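Local coordinates for putative acetamidase/formamidase (Yersinia enterocolitica subsp. palearctica serotype O:3, PDB 5UBU) that hydrolyses acetamide as an acetamidase, and probably acts more generally on carbon-nitrogen bonds of linear amides, at the interface of chains A and B. Residues are numbered along the deposited sequence; one frame, centred on the assembly and turned at random. Chains: chain A/B, Putative acetamidase/formamidase.

Contact 1: the interface of chains A and B. Residues chain A 272-274, 277; chain B 272-274, 319.
A:Glu274 and B:Leu273 lie antiparallel where the N-termini of two copies of helix 273-291 meet near the two-fold axis of the A-B pair. The glutamate takes the crowded position, CG between its backbone N and carbonyl carbon (chi1 49°), and bends at chi2, which brings the carboxylate across to the start of the partner helix. There OE1 accepts from the backbone N of B:Leu273 at 2.8 Å, met from above the carboxylate plane, 43° out of it. The helix end would be expected to stabilise negative charge on this group. B:Glu274, with CG anti to the carbonyl carbon, approaches the other helix start in the same way, but its OE1 makes only a weak bond, 3.3 Å from A:Leu273 N. The two prolines meet beside the helix starts, A:Pro272 CB lying 4.0 Å from B:Pro272 CB; each follows a cis peptide bond. The leucine side chains cross obliquely, CD2 of A:Leu273 packing 3.9 Å from CG of B:Leu273. B:Tyr319 stands at about a right angle to A:Glu274, ring and carboxylate planes 82° apart, with OE2 at the ring edge. A water links the two groups, 2.8 Å from A:Glu274 OE2 and 2.7 Å from the phenol OH of B:Tyr319.

Contact 2: the interface of chains A and B. Residues chain A 120, 147, 158, 164, 231, 233; chain B 298, 301-302, 305.
With CG anti to the backbone N in both A:Trp158 (chi1 -175°) and B:Asp298 (chi1 -178°), the indole and the carboxylate overlap head to tail, their planes 25° apart. In this member of the acetamidase/formamidase family, helix 296-306 of chain B packs against a loop and strand surface of chain A. The indole NE1 donates to B:Asp298 OD1 at 2.9 Å, on the syn side of the carboxylate and somewhat out of its plane. One face of the indole carries B:Leu302, whose CD1 sits over the five-membered ring, 3.7 Å from its centroid, in a CH-pi contact. Toward the opposite face, near the rim, lies NH2 of A:Arg147. That arginine is bent at chi2 and chi3 and grips A:Trp158 O end-on with NH1 and NH2, the acceptor lying in the guanidinium plane; it thereby ties down the backbone behind the indole. A water links NH2 to B:Asp298 OD1; the guanidinium nearby, not in direct contact, may lend the carboxylate some positive surroundings. Along the six-membered ring, B:Met301, a selenomethionine, packs CB 3.8 Å from A:Trp158 CZ2 and turns its CE toward A:Cys120 and CG of A:Arg147. B:Gln305 crosses the indole at about a right angle, CG 3.8 Å from A:Trp158 CZ3, and its CB meets A:Leu164 CD1 at 3.8 Å. The amide NE2 of B:Gln305 turns back to B:Met301 O, 3.3 Å away.

Contact 3: the interface of chains A and B. Residues chain A 278, 281-282, 285; chain B 128-129, 314.
Helical backbone at A:Arg278 (phi/psi -59/-48°) faces a loop of chain B, where B:Gly128 presents its carbonyl oxygen to the arginine. In this acetamidase/formamidase family protein, one side of helix 273-291 of chain A lies against loop residues of chain B. A:Arg278 leaves the helix with CG anti to the carbonyl carbon and runs extended from CG to NE (chi3 177°), carrying the guanidinium out over the loop. Its NE donates to B:Gly128 O at 3.2 Å, nearly along the C=O axis, and the oxygen sits at the edge of the guanidinium, close to its plane. This fairly straight bond uses the N-H nearest the aliphatic chain and helps fix the rotation of the group. The selenomethionine B:Met314, bent at chi2 and chi3, lies aslant the same arginine and lays its CE methyl 3.6 Å from A:Arg278 CG. B:Leu129 serves the helix with both branches. CD2 packs against the backbone of A:Arg278, 3.8 Å from its CA, while CD1 reaches further along the helix to meet CD1 of A:Ile285 tip to tip at 3.5 Å. Between these two points the same CD1 methyl passes the backbone of A:Arg282, 4.2 Å from its CA.

Contact 1: the interface of chains A and B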
ATOM      1  N   PRO A 272      -2.322  -2.678  -3.051  1.00 33.41           N
ATOM      2  CA  PRO A 272      -2.929  -2.417  -1.744  1.00 33.25           C
ATOM      3  C   PRO A 272      -4.434  -2.170  -1.848  1.00 32.16           C
ATOM      4  O   PRO A 272      -4.976  -2.159  -2.960  1.00 31.63           O
ATOM      5  CB  PRO A 272      -2.173  -1.183  -1.260  1.00 34.49           C
ATOM      6  CG  PRO A 272      -1.796  -0.468  -2.516  1.00 34.95           C
ATOM      7  CD  PRO A 272      -1.515  -1.541  -3.524  1.00 34.37           C
ATOM      8  N   LEU A 273      -5.102  -1.961  -0.712  1.00 31.79           N
ATOM      9  CA  LEU A 273      -6.564  -1.804  -0.737  1.00 31.10           C
ATOM     10  C   LEU A 273      -7.050  -0.607  -1.571  1.00 31.66           C
ATOM     11  O   LEU A 273      -8.146  -0.652  -2.109  1.00 31.79           O
ATOM     12  CB  LEU A 273      -7.152  -1.796   0.691  1.00 30.87           C
ATOM     13  CG  LEU A 273      -8.691  -1.862   0.813  1.00 30.18           C
ATOM     14  CD1 LEU A 273      -9.224  -3.172   0.268  1.00 29.06           C
ATOM     15  CD2 LEU A 273      -9.174  -1.658   2.236  1.00 30.58           C
ATOM     16  N   GLU A 274      -6.258   0.459  -1.673  1.00 32.79           N
ATOM     17  CA  GLU A 274      -6.682   1.621  -2.493  1.00 33.58           C
ATOM     18  C   GLU A 274      -6.790   1.269  -3.959  1.00 33.55           C
ATOM     19  O   GLU A 274      -7.677   1.788  -4.635  1.00 33.64           O
ATOM     20  CB  GLU A 274      -5.845   2.902  -2.318  1.00 35.19           C
ATOM     21  CG  GLU A 274      -4.322   2.836  -2.395  1.00 36.45           C
ATOM     22  CD  GLU A 274      -3.666   2.447  -1.070  1.00 37.00           C
ATOM     23  OE1 GLU A 274      -4.208   1.537  -0.353  1.00 36.39           O
ATOM     24  OE2 GLU A 274      -2.595   3.007  -0.783  1.00 37.84           O
ATOM     25  N   THR A 277      -9.983  -0.448  -4.657  1.00 30.94           N
ATOM     26  CA  THR A 277     -11.051   0.557  -4.681  1.00 31.49           C
ATOM     27  C   THR A 277     -11.027   1.369  -5.976  1.00 31.29           C
ATOM     28  O   THR A 277     -12.073   1.677  -6.514  1.00 31.69           O
ATOM     29  CB  THR A 277     -10.941   1.509  -3.475  1.00 32.52           C
ATOM     30  OG1 THR A 277     -10.754   0.745  -2.274  1.00 32.89           O
ATOM     31  CG2 THR A 277     -12.180   2.375  -3.358  1.00 32.99           C
TER
ATOM     32  N   PRO B 272      -1.013   2.710   3.603  1.00 33.91           N
ATOM     33  CA  PRO B 272      -2.045   2.478   2.592  1.00 33.73           C
ATOM     34  C   PRO B 272      -3.427   2.280   3.219  1.00 32.61           C
ATOM     35  O   PRO B 272      -3.553   2.282   4.450  1.00 32.30           O
ATOM     36  CB  PRO B 272      -1.543   1.237   1.873  1.00 34.15           C
ATOM     37  CG  PRO B 272      -0.786   0.493   2.920  1.00 34.03           C
ATOM     38  CD  PRO B 272      -0.143   1.534   3.787  1.00 33.87           C
ATOM     39  N   LEU B 273      -4.452   2.120   2.386  1.00 32.61           N
ATOM     40  CA  LEU B 273      -5.818   1.998   2.910  1.00 32.13           C
ATOM     41  C   LEU B 273      -6.031   0.801   3.850  1.00 31.50           C
ATOM     42  O   LEU B 273      -6.880   0.888   4.731  1.00 30.87           O
ATOM     43  CB  LEU B 273      -6.857   2.023   1.769  1.00 32.56           C
ATOM     44  CG  LEU B 273      -8.339   2.138   2.155  1.00 32.20           C
ATOM     45  CD1 LEU B 273      -8.597   3.465   2.854  1.00 32.20           C
ATOM     46  CD2 LEU B 273      -9.242   2.012   0.937  1.00 32.99           C
ATOM     47  N   GLU B 274      -5.269  -0.291   3.682  1.00 32.39           N
ATOM     48  CA  GLU B 274      -5.395  -1.453   4.579  1.00 32.64           C
ATOM     49  C   GLU B 274      -5.067  -1.075   6.030  1.00 32.23           C
ATOM     50  O   GLU B 274      -5.698  -1.564   6.970  1.00 32.15           O
ATOM     51  CB  GLU B 274      -4.363  -2.576   4.339  1.00 33.42           C
ATOM     52  CG  GLU B 274      -4.101  -3.155   2.989  1.00 34.53           C
ATOM     53  CD  GLU B 274      -3.135  -2.358   2.142  1.00 35.02           C
ATOM     54  OE1 GLU B 274      -3.420  -1.181   1.972  1.00 35.08           O
ATOM     55  OE2 GLU B 274      -2.164  -2.947   1.575  1.00 35.47           O
ATOM     56  N   TYR B 319      -5.764   8.446   4.187  1.00 36.85           N
ATOM     57  CA  TYR B 319      -7.117   7.985   3.949  1.00 36.33           C
ATOM     58  C   TYR B 319      -7.767   7.724   5.292  1.00 34.88           C
ATOM     59  O   TYR B 319      -7.080   7.503   6.272  1.00 34.68           O
ATOM     60  CB  TYR B 319      -7.128   6.726   3.087  1.00 36.76           C
ATOM     61  CG  TYR B 319      -6.261   6.814   1.848  1.00 37.63           C
ATOM     62  CD1 TYR B 319      -6.306   7.935   1.021  1.00 38.74           C
ATOM     63  CD2 TYR B 319      -5.457   5.751   1.464  1.00 37.09           C
ATOM     64  CE1 TYR B 319      -5.539   8.010  -0.120  1.00 39.68           C
ATOM     65  CE2 TYR B 319      -4.684   5.824   0.322  1.00 38.23           C
ATOM     66  CZ  TYR B 319      -4.732   6.953  -0.468  1.00 39.33           C
ATOM     67  OH  TYR B 319      -3.973   7.026  -1.605  1.00 40.66           O
TER
HETATM   68  O   HOH W   1      -1.738   5.555  -1.391  1.00 36.77           O

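Contact 2: the interface of chains A and B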
ATOM      1  N   CYS A 120     -15.994 -21.001  12.232  1.00 38.52           N
ATOM      2  CA  CYS A 120     -15.181 -19.796  12.140  1.00 37.48           C
ATOM      3  C   CYS A 120     -13.855 -20.206  12.752  1.00 37.50           C
ATOM      4  O   CYS A 120     -13.830 -20.910  13.764  1.00 38.38           O
ATOM      5  CB  CYS A 120     -15.774 -18.613  12.893  1.00 37.92           C
ATOM      6  SG  CYS A 120     -14.744 -17.138  12.756  1.00 36.83           S
ATOM      7  N   ARG A 147     -14.459 -22.163  16.237  1.00 45.98           N
ATOM      8  CA  ARG A 147     -15.800 -22.057  16.769  1.00 47.58           C
ATOM      9  C   ARG A 147     -16.738 -22.901  15.922  1.00 48.23           C
ATOM     10  O   ARG A 147     -16.761 -22.754  14.702  1.00 46.59           O
ATOM     11  CB  ARG A 147     -16.258 -20.611  16.732  1.00 47.09           C
ATOM     12  CG  ARG A 147     -15.576 -19.673  17.730  1.00 47.37           C
ATOM     13  CD  ARG A 147     -15.837 -20.050  19.205  1.00 49.04           C
ATOM     14  NE  ARG A 147     -17.151 -20.655  19.398  1.00 50.41           N
ATOM     15  CZ  ARG A 147     -18.319 -20.019  19.447  1.00 51.05           C
ATOM     16  NH1 ARG A 147     -19.425 -20.738  19.589  1.00 52.39           N
ATOM     17  NH2 ARG A 147     -18.400 -18.695  19.319  1.00 50.44           N
ATOM     18  N   TRP A 158     -24.179 -17.953  17.305  1.00 36.25           N
ATOM     19  CA  TRP A 158     -22.803 -17.608  17.671  1.00 36.05           C
ATOM     20  C   TRP A 158     -22.478 -17.868  19.132  1.00 37.45           C
ATOM     21  O   TRP A 158     -21.435 -18.435  19.436  1.00 37.82           O
ATOM     22  CB  TRP A 158     -22.501 -16.133  17.327  1.00 35.38           C
ATOM     23  CG  TRP A 158     -21.083 -15.764  17.575  1.00 35.70           C
ATOM     24  CD1 TRP A 158     -20.568 -15.183  18.698  1.00 37.17           C
ATOM     25  CD2 TRP A 158     -19.980 -16.005  16.701  1.00 35.53           C
ATOM     26  NE1 TRP A 158     -19.206 -15.034  18.565  1.00 38.28           N
ATOM     27  CE2 TRP A 158     -18.822 -15.541  17.349  1.00 37.17           C
ATOM     28  CE3 TRP A 158     -19.859 -16.585  15.437  1.00 35.30           C
ATOM     29  CZ2 TRP A 158     -17.557 -15.622  16.768  1.00 38.14           C
ATOM     30  CZ3 TRP A 158     -18.602 -16.679  14.861  1.00 36.32           C
ATOM     31  CH2 TRP A 158     -17.468 -16.202  15.526  1.00 37.82           C
ATOM     32  N   LEU A 164     -26.959 -14.276  15.515  1.00 40.23           N
ATOM     33  CA  LEU A 164     -26.906 -13.482  14.293  1.00 40.10           C
ATOM     34  C   LEU A 164     -27.912 -13.952  13.246  1.00 40.85           C
ATOM     35  O   LEU A 164     -28.234 -15.147  13.192  1.00 42.22           O
ATOM     36  CB  LEU A 164     -25.505 -13.567  13.697  1.00 37.72           C
ATOM     37  CG  LEU A 164     -24.357 -13.236  14.645  1.00 37.62           C
ATOM     38  CD1 LEU A 164     -23.042 -13.317  13.883  1.00 37.51           C
ATOM     39  CD2 LEU A 164     -24.526 -11.857  15.263  1.00 38.59           C
ATOM     40  N   CYS A 231     -11.040 -11.617  10.664  1.00 33.16           N
ATOM     41  CA  CYS A 231     -10.226 -12.661  11.329  1.00 33.13           C
ATOM     42  C   CYS A 231      -9.655 -13.703  10.368  1.00 32.36           C
ATOM     43  O   CYS A 231      -8.863 -14.552  10.780  1.00 31.86           O
ATOM     44  CB  CYS A 231     -10.994 -13.368  12.450  1.00 34.31           C
ATOM     45  SG  CYS A 231     -12.150 -14.643  11.920  1.00 34.24           S
ATOM     46  N   THR A 233     -11.691 -15.748   8.395  1.00 33.13           N
ATOM     47  CA  THR A 233     -12.824 -16.596   7.998  1.00 33.67           C
ATOM     48  C   THR A 233     -14.157 -16.046   8.486  1.00 34.73           C
ATOM     49  O   THR A 233     -14.233 -15.329   9.490  1.00 36.05           O
ATOM     50  CB  THR A 233     -12.707 -18.034   8.574  1.00 34.31           C
ATOM     51  OG1 THR A 233     -12.896 -18.018   9.996  1.00 35.35           O
ATOM     52  CG2 THR A 233     -11.354 -18.653   8.246  1.00 33.99           C
TER
ATOM     53  N   ASP B 298     -13.046 -13.300  20.876  1.00 38.79           N
ATOM     54  CA  ASP B 298     -14.448 -13.442  20.507  1.00 39.48           C
ATOM     55  C   ASP B 298     -14.866 -12.203  19.714  1.00 37.94           C
ATOM     56  O   ASP B 298     -15.550 -12.321  18.703  1.00 37.73           O
ATOM     57  CB  ASP B 298     -15.345 -13.584  21.737  1.00 41.66           C
ATOM     58  CG  ASP B 298     -16.807 -13.786  21.369  1.00 42.67           C
ATOM     59  OD1 ASP B 298     -17.112 -14.660  20.527  1.00 42.81           O
ATOM     60  OD2 ASP B 298     -17.654 -13.086  21.947  1.00 43.52           O
HETATM   61  N   MSE B 301     -13.370 -12.368  16.135  1.00 36.00           N
HETATM   62  CA  MSE B 301     -14.076 -13.336  15.298  1.00 37.15           C
HETATM   63  C   MSE B 301     -15.499 -12.917  15.064  1.00 37.47           C
HETATM   64  O   MSE B 301     -16.048 -13.212  14.014  1.00 37.53           O
HETATM   65  CB  MSE B 301     -14.013 -14.718  15.922  1.00 39.66           C
HETATM   66  CG  MSE B 301     -12.579 -15.231  15.928  1.00 40.27           C
HETATM   67 SE   MSE B 301     -12.483 -16.998  16.799  1.00 45.29          SE
HETATM   68  CE  MSE B 301     -13.340 -18.181  15.486  1.00 45.60           C
ATOM     69  N   LEU B 302     -16.109 -12.226  16.027  1.00 37.97           N
ATOM     70  CA  LEU B 302     -17.496 -11.770  15.864  1.00 38.66           C
ATOM     71  C   LEU B 302     -17.572 -10.665  14.809  1.00 37.30           C
ATOM     72  O   LEU B 302     -18.500 -10.650  13.996  1.00 37.38           O
ATOM     73  CB  LEU B 302     -18.099 -11.266  17.189  1.00 39.55           C
ATOM     74  CG  LEU B 302     -19.559 -10.807  17.113  1.00 40.60           C
ATOM     75  CD1 LEU B 302     -20.473 -11.967  16.767  1.00 42.24           C
ATOM     76  CD2 LEU B 302     -20.006 -10.170  18.413  1.00 41.85           C
ATOM     77  N   GLN B 305     -17.942 -11.316  11.297  1.00 38.31           N
ATOM     78  CA  GLN B 305     -19.298 -11.705  10.891  1.00 39.93           C
ATOM     79  C   GLN B 305     -20.278 -10.511  10.873  1.00 40.42           C
ATOM     80  O   GLN B 305     -21.239 -10.520  10.098  1.00 41.29           O
ATOM     81  CB  GLN B 305     -19.877 -12.751  11.867  1.00 41.50           C
ATOM     82  CG  GLN B 305     -18.917 -13.843  12.334  1.00 41.50           C
ATOM     83  CD  GLN B 305     -18.237 -14.583  11.208  1.00 41.00           C
ATOM     84  OE1 GLN B 305     -18.795 -14.738  10.117  1.00 41.37           O
ATOM     85  NE2 GLN B 305     -17.028 -15.072  11.474  1.00 40.39           N
TER
HETATM   86  O   HOH W   2     -15.916 -16.873  20.214  1.00 42.12           O

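Contact 3: the interface of chains A and B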
ATOM      1  N   ARG A 278      -9.837   1.735  -6.454  1.00 31.58           N
ATOM      2  CA  ARG A 278      -9.700   2.475  -7.724  1.00 32.35           C
ATOM      3  C   ARG A 278     -10.285   1.688  -8.883  1.00 32.02           C
ATOM      4  O   ARG A 278     -11.037   2.226  -9.695  1.00 32.28           O
ATOM      5  CB  ARG A 278      -8.242   2.792  -8.018  1.00 32.90           C
ATOM      6  CG  ARG A 278      -7.730   3.981  -7.254  1.00 33.71           C
ATOM      7  CD  ARG A 278      -6.224   4.029  -7.265  1.00 34.45           C
ATOM      8  NE  ARG A 278      -5.743   5.222  -6.584  1.00 35.50           N
ATOM      9  CZ  ARG A 278      -4.547   5.344  -6.009  1.00 36.44           C
ATOM     10  NH1 ARG A 278      -3.696   4.319  -5.951  1.00 36.20           N
ATOM     11  NH2 ARG A 278      -4.226   6.495  -5.425  1.00 37.69           N
ATOM     12  N   TYR A 281     -14.225   1.613  -8.555  1.00 32.51           N
ATOM     13  CA  TYR A 281     -14.809   2.886  -8.952  1.00 33.48           C
ATOM     14  C   TYR A 281     -14.614   3.208 -10.418  1.00 34.63           C
ATOM     15  O   TYR A 281     -15.555   3.663 -11.056  1.00 35.76           O
ATOM     16  CB  TYR A 281     -14.350   4.066  -8.083  1.00 33.67           C
ATOM     17  CG  TYR A 281     -15.267   4.374  -6.922  1.00 33.23           C
ATOM     18  CD1 TYR A 281     -16.586   4.764  -7.158  1.00 33.45           C
ATOM     19  CD2 TYR A 281     -14.811   4.375  -5.611  1.00 32.55           C
ATOM     20  CE1 TYR A 281     -17.436   5.087  -6.118  1.00 33.66           C
ATOM     21  CE2 TYR A 281     -15.661   4.709  -4.563  1.00 32.77           C
ATOM     22  CZ  TYR A 281     -16.969   5.067  -4.825  1.00 33.15           C
ATOM     23  OH  TYR A 281     -17.819   5.397  -3.806  1.00 33.41           O
ATOM     24  N   ARG A 282     -13.428   2.956 -10.963  1.00 34.69           N
ATOM     25  CA  ARG A 282     -13.189   3.263 -12.375  1.00 35.69           C
ATOM     26  C   ARG A 282     -14.075   2.393 -13.271  1.00 36.09           C
ATOM     27  O   ARG A 282     -14.616   2.866 -14.281  1.00 37.06           O
ATOM     28  CB  ARG A 282     -11.731   3.083 -12.774  1.00 35.85           C
ATOM     29  CG  ARG A 282     -11.459   3.749 -14.115  1.00 37.32           C
ATOM     30  CD  ARG A 282     -10.047   3.668 -14.592  1.00 37.82           C
ATOM     31  NE  ARG A 282      -9.685   2.340 -15.067  1.00 37.54           N
ATOM     32  CZ  ARG A 282      -8.514   2.050 -15.642  1.00 38.43           C
ATOM     33  NH1 ARG A 282      -8.263   0.814 -16.042  1.00 38.51           N
ATOM     34  NH2 ARG A 282      -7.579   2.990 -15.818  1.00 39.69           N
ATOM     35  N   ILE A 285     -17.580   3.743 -13.263  1.00 39.16           N
ATOM     36  CA  ILE A 285     -17.641   4.930 -14.120  1.00 40.54           C
ATOM     37  C   ILE A 285     -17.715   4.521 -15.590  1.00 41.40           C
ATOM     38  O   ILE A 285     -18.505   5.089 -16.344  1.00 43.16           O
ATOM     39  CB  ILE A 285     -16.444   5.879 -13.876  1.00 40.81           C
ATOM     40  CG1 ILE A 285     -16.550   6.495 -12.481  1.00 40.44           C
ATOM     41  CG2 ILE A 285     -16.410   7.002 -14.908  1.00 42.33           C
ATOM     42  CD1 ILE A 285     -15.334   7.284 -12.047  1.00 40.57           C
TER
ATOM     43  N   GLY B 128      -8.974  10.776  -6.198  1.00 40.07           N
ATOM     44  CA  GLY B 128      -8.815   9.335  -6.071  1.00 37.84           C
ATOM     45  C   GLY B 128      -8.414   8.601  -7.328  1.00 36.89           C
ATOM     46  O   GLY B 128      -7.682   7.623  -7.244  1.00 36.90           O
ATOM     47  N   LEU B 129      -8.894   9.062  -8.487  1.00 36.66           N
ATOM     48  CA  LEU B 129      -8.593   8.416  -9.785  1.00 36.27           C
ATOM     49  C   LEU B 129      -7.653   9.231 -10.674  1.00 36.69           C
ATOM     50  O   LEU B 129      -7.837   9.318 -11.899  1.00 37.22           O
ATOM     51  CB  LEU B 129      -9.898   8.098 -10.531  1.00 36.27           C
ATOM     52  CG  LEU B 129     -10.899   7.189  -9.806  1.00 35.54           C
ATOM     53  CD1 LEU B 129     -12.129   6.970 -10.677  1.00 36.02           C
ATOM     54  CD2 LEU B 129     -10.292   5.847  -9.439  1.00 34.83           C
HETATM   55  N   MSE B 314     -10.464   8.840   0.336  1.00 45.76           N
HETATM   56  CA  MSE B 314      -9.358   8.061  -0.201  1.00 47.52           C
HETATM   57  C   MSE B 314      -8.619   9.009  -1.121  1.00 47.28           C
HETATM   58  O   MSE B 314      -8.039   8.604  -2.114  1.00 48.92           O
HETATM   59  CB  MSE B 314      -9.861   6.699  -0.670  1.00 50.57           C
HETATM   60  CG  MSE B 314     -10.243   6.448  -2.117  1.00 57.45           C
HETATM   61 SE   MSE B 314      -9.291   4.828  -2.687  1.00 65.97          SE
HETATM   62  CE  MSE B 314      -8.309   5.666  -4.169  1.00 63.65           C
TER

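Contacts 1 and 3 are neighbours, their C-alpha centres about 12 Å apart, and share helix 273-291 of chain A: its first turn meets the matching helix of chain B in contact 1, and later turns meet partner loops in contact 3. Contact 2 lies about 24 Å from contact 1 and about 31 Å from contact 3, and there chain B supplies the following helix, 296-306. The two-fold repeats contacts 2 and 3 with the chains exchanged, so both helices of each subunit engage the other. Such reciprocal packing suggests a stable pair within the deposited four-chain assembly, though the structure alone does not show the oligomer in solution.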